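Local coordinates for copper-sensitive operon repressor (CsoR) (Geobacillus thermodenitrificans, PDB 4M1P), which probably represses transcription of copper-resistance genes by binding operator DNA, and lets go of it when it binds copper(I), at residues A[15-20]-A[71-76]. The protein carries 1 engineered substitution. Residues are numbered along the deposited sequence; the frame is centred on the assembly and turned at random.
Sequences IPRTKE and LERHAN. With CU1 (copper (I) ion), chain B.
Ile15 and Arg73 meet where the two backbones stay well apart, the nearest CA atoms, those of Ile15 and His74, being 8.2 Å from each other, so the extended 15-18 segment and the helical turn 71-76 touch almost entirely through one long side chain, that of Arg73. The pair is an example of an arginine on one helix gripping, by carbonyl oxygens, the extended loop that leads into another. CG of Arg73 stands anti to its own backbone N (chi1 -160°), and a bend at the next bond carries the guanidinium out to the loop. There NH1 donates a nearly straight hydrogen bond to Ile15 O at 2.7 Å, the oxygen lying in the guanidinium plane. Arg73 NH2 adds two weak bonds, one to the same Ile15 O and one to Pro16 O, both at 3.2 Å; two donors thus share the first carbonyl. Over one face comes the aliphatic part of Arg17, its CG 3.8 Å from Arg73 NH2. The two guanidinium planes are 26° apart, and Arg17 continues to the second subunit, where its NH1 donates to Arg47 O. A salt bridge from Arg73 NH2 to Glu21 probably offsets the proximity of like charges. A leucine in place of Arg73 would probably leave the Ile15 and Pro16 carbonyls and the Glu21 carboxylate without this donor, freeing the loop to shift. One residue on, His74 turns to copper(I), its ND1 2.1 Å from the metal, which Cys78 and Cys49 of the second subunit also bind. Arg73 also touches Cys78, so the tether borders the copper site, joining the loop that precedes helix 19-44 to helix 49-85, whose Leu71 packs on helix 88-103.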
ATOM      1  N   ILE A  15       3.152 -26.268  11.614  1.00 64.47           N
ATOM      2  CA  ILE A  15       2.154 -26.789  12.539  1.00 67.14           C
ATOM      3  C   ILE A  15       0.850 -26.918  11.757  1.00 67.41           C
ATOM      4  O   ILE A  15       0.340 -25.925  11.240  1.00 65.26           O
ATOM      5  CB  ILE A  15       1.910 -25.837  13.724  1.00 67.40           C
ATOM      6  CG1 ILE A  15       3.229 -25.314  14.297  1.00 61.50           C
ATOM      7  CG2 ILE A  15       1.073 -26.535  14.796  1.00 72.49           C
ATOM      8  CD1 ILE A  15       3.614 -25.938  15.614  1.00 60.42           C
ATOM      9  N   PRO A  16       0.307 -28.142  11.663  1.00 70.38           N
ATOM     10  CA  PRO A  16      -0.897 -28.393  10.856  1.00 72.00           C
ATOM     11  C   PRO A  16      -2.110 -27.635  11.391  1.00 76.29           C
ATOM     12  O   PRO A  16      -2.195 -27.409  12.596  1.00 79.61           O
ATOM     13  CB  PRO A  16      -1.119 -29.900  11.019  1.00 68.66           C
ATOM     14  CG  PRO A  16       0.201 -30.448  11.464  1.00 68.24           C
ATOM     15  CD  PRO A  16       0.811 -29.369  12.302  1.00 68.92           C
ATOM     16  N   ARG A  17      -3.031 -27.251  10.511  1.00 75.30           N
ATOM     17  CA  ARG A  17      -4.231 -26.534  10.937  1.00 74.64           C
ATOM     18  C   ARG A  17      -5.249 -27.460  11.580  1.00 80.64           C
ATOM     19  O   ARG A  17      -5.359 -28.628  11.211  1.00 85.33           O
ATOM     20  CB  ARG A  17      -4.879 -25.811   9.759  1.00 71.71           C
ATOM     21  CG  ARG A  17      -3.982 -24.774   9.152  1.00 67.27           C
ATOM     22  CD  ARG A  17      -4.574 -24.128   7.924  1.00 67.44           C
ATOM     23  NE  ARG A  17      -3.526 -23.366   7.263  1.00 70.59           N
ATOM     24  CZ  ARG A  17      -2.778 -23.843   6.275  1.00 71.59           C
ATOM     25  NH1 ARG A  17      -2.990 -25.068   5.807  1.00 64.23           N
ATOM     26  NH2 ARG A  17      -1.828 -23.088   5.742  1.00 73.34           N
ATOM     27  N   THR A  18      -5.991 -26.921  12.542  1.00 82.65           N
ATOM     28  CA  THR A  18      -7.055 -27.655  13.218  1.00 83.45           C
ATOM     29  C   THR A  18      -8.293 -27.714  12.330  1.00 84.55           C
ATOM     30  O   THR A  18      -8.321 -27.094  11.269  1.00 85.10           O
ATOM     31  CB  THR A  18      -7.437 -26.964  14.536  1.00 79.57           C
ATOM     32  OG1 THR A  18      -7.896 -25.635  14.260  1.00 75.03           O
ATOM     33  CG2 THR A  18      -6.237 -26.892  15.466  1.00 76.04           C
ATOM     34  N   LYS A  19      -9.310 -28.461  12.757  1.00 85.13           N
ATOM     35  CA  LYS A  19     -10.603 -28.421  12.082  1.00 80.76           C
ATOM     36  C   LYS A  19     -11.140 -27.003  12.210  1.00 79.53           C
ATOM     37  O   LYS A  19     -11.764 -26.466  11.296  1.00 75.41           O
ATOM     38  CB  LYS A  19     -11.575 -29.415  12.716  1.00 81.91           C
ATOM     39  N   GLU A  20     -10.855 -26.400  13.358  1.00 87.35           N
ATOM     40  CA  GLU A  20     -11.286 -25.050  13.691  1.00 97.62           C
ATOM     41  C   GLU A  20     -10.671 -23.990  12.769  1.00 97.58           C
ATOM     42  O   GLU A  20     -11.393 -23.211  12.140  1.00 99.18           O
ATOM     43  CB  GLU A  20     -10.932 -24.768  15.155  1.00105.77           C
ATOM     44  CG  GLU A  20     -11.409 -23.433  15.701  1.00112.09           C
ATOM     45  CD  GLU A  20     -11.367 -23.385  17.221  1.00118.10           C
ATOM     46  OE1 GLU A  20     -11.550 -22.288  17.789  1.00120.10           O
ATOM     47  OE2 GLU A  20     -11.155 -24.448  17.845  1.00119.63           O
ATOM     48  N   LEU A  71      -0.269 -14.792   8.054  1.00 47.67           N
ATOM     49  CA  LEU A  71       1.115 -14.394   8.261  1.00 46.80           C
ATOM     50  C   LEU A  71       1.484 -14.529   9.733  1.00 45.95           C
ATOM     51  O   LEU A  71       2.500 -15.144  10.080  1.00 44.25           O
ATOM     52  CB  LEU A  71       1.315 -12.951   7.806  1.00 48.79           C
ATOM     53  CG  LEU A  71       2.749 -12.454   7.684  1.00 44.44           C
ATOM     54  CD1 LEU A  71       3.527 -13.377   6.786  1.00 51.17           C
ATOM     55  CD2 LEU A  71       2.738 -11.073   7.103  1.00 42.38           C
ATOM     56  N   GLU A  72       0.644 -13.956  10.592  1.00 45.56           N
ATOM     57  CA  GLU A  72       0.874 -13.992  12.028  1.00 50.08           C
ATOM     58  C   GLU A  72       0.848 -15.424  12.542  1.00 48.44           C
ATOM     59  O   GLU A  72       1.700 -15.822  13.333  1.00 52.25           O
ATOM     60  CB  GLU A  72      -0.167 -13.150  12.767  1.00 55.59           C
ATOM     61  CG  GLU A  72      -0.104 -11.656  12.465  1.00 66.30           C
ATOM     62  CD  GLU A  72      -1.053 -10.847  13.335  1.00 79.25           C
ATOM     63  OE1 GLU A  72      -2.126 -10.453  12.835  1.00 81.95           O
ATOM     64  OE2 GLU A  72      -0.722 -10.603  14.517  1.00 86.23           O
ATOM     65  N   ARG A  73      -0.131 -16.193  12.085  1.00 41.68           N
ATOM     66  CA  ARG A  73      -0.246 -17.581  12.493  1.00 45.13           C
ATOM     67  C   ARG A  73       1.049 -18.313  12.162  1.00 50.41           C
ATOM     68  O   ARG A  73       1.629 -18.975  13.023  1.00 53.99           O
ATOM     69  CB  ARG A  73      -1.442 -18.248  11.810  1.00 43.61           C
ATOM     70  CG  ARG A  73      -1.949 -19.504  12.494  1.00 47.22           C
ATOM     71  CD  ARG A  73      -1.118 -20.725  12.128  1.00 53.08           C
ATOM     72  NE  ARG A  73      -1.827 -21.967  12.410  1.00 58.51           N
ATOM     73  CZ  ARG A  73      -1.354 -23.174  12.125  1.00 61.56           C
ATOM     74  NH1 ARG A  73      -0.162 -23.301  11.555  1.00 61.10           N
ATOM     75  NH2 ARG A  73      -2.071 -24.253  12.410  1.00 65.66           N
ATOM     76  N   HIS A  74       1.515 -18.173  10.925  1.00 48.93           N
ATOM     77  CA  HIS A  74       2.714 -18.882  10.489  1.00 49.19           C
ATOM     78  C   HIS A  74       3.927 -18.481  11.327  1.00 52.70           C
ATOM     79  O   HIS A  74       4.719 -19.329  11.733  1.00 56.53           O
ATOM     80  CB  HIS A  74       2.982 -18.624   9.004  1.00 45.41           C
ATOM     81  CG  HIS A  74       4.149 -19.383   8.457  1.00 46.89           C
ATOM     82  ND1 HIS A  74       4.190 -20.760   8.395  1.00 49.37           N
ATOM     83  CD2 HIS A  74       5.331 -18.955   7.940  1.00 44.44           C
ATOM     84  CE1 HIS A  74       5.331 -21.147   7.871  1.00 50.54           C
ATOM     85  NE2 HIS A  74       6.049 -20.065   7.583  1.00 45.90           N
ATOM     86  N   ALA A  75       4.060 -17.186  11.594  1.00 52.27           N
ATOM     87  CA  ALA A  75       5.190 -16.681  12.373  1.00 52.03           C
ATOM     88  C   ALA A  75       5.130 -17.099  13.845  1.00 54.83           C
ATOM     89  O   ALA A  75       6.130 -17.547  14.405  1.00 54.31           O
ATOM     90  CB  ALA A  75       5.284 -15.166  12.251  1.00 46.43           C
ATOM     91  N   ASN A  76       3.960 -16.941  14.463  1.00 61.23           N
ATOM     92  CA  ASN A  76       3.765 -17.274  15.876  1.00 61.80           C
ATOM     93  C   ASN A  76       3.927 -18.753  16.193  1.00 59.99           C
ATOM     94  O   ASN A  76       4.340 -19.111  17.289  1.00 66.43           O
ATOM     95  CB  ASN A  76       2.378 -16.837  16.351  1.00 68.21           C
ATOM     96  CG  ASN A  76       2.210 -15.333  16.382  1.00 74.11           C
ATOM     97  OD1 ASN A  76       3.031 -14.587  15.841  1.00 74.75           O
ATOM     98  ND2 ASN A  76       1.130 -14.875  17.013  1.00 78.00           N
TER
HETATM   99 CU   CU1 B 201       2.626 -22.056   8.984  1.00 58.45          CU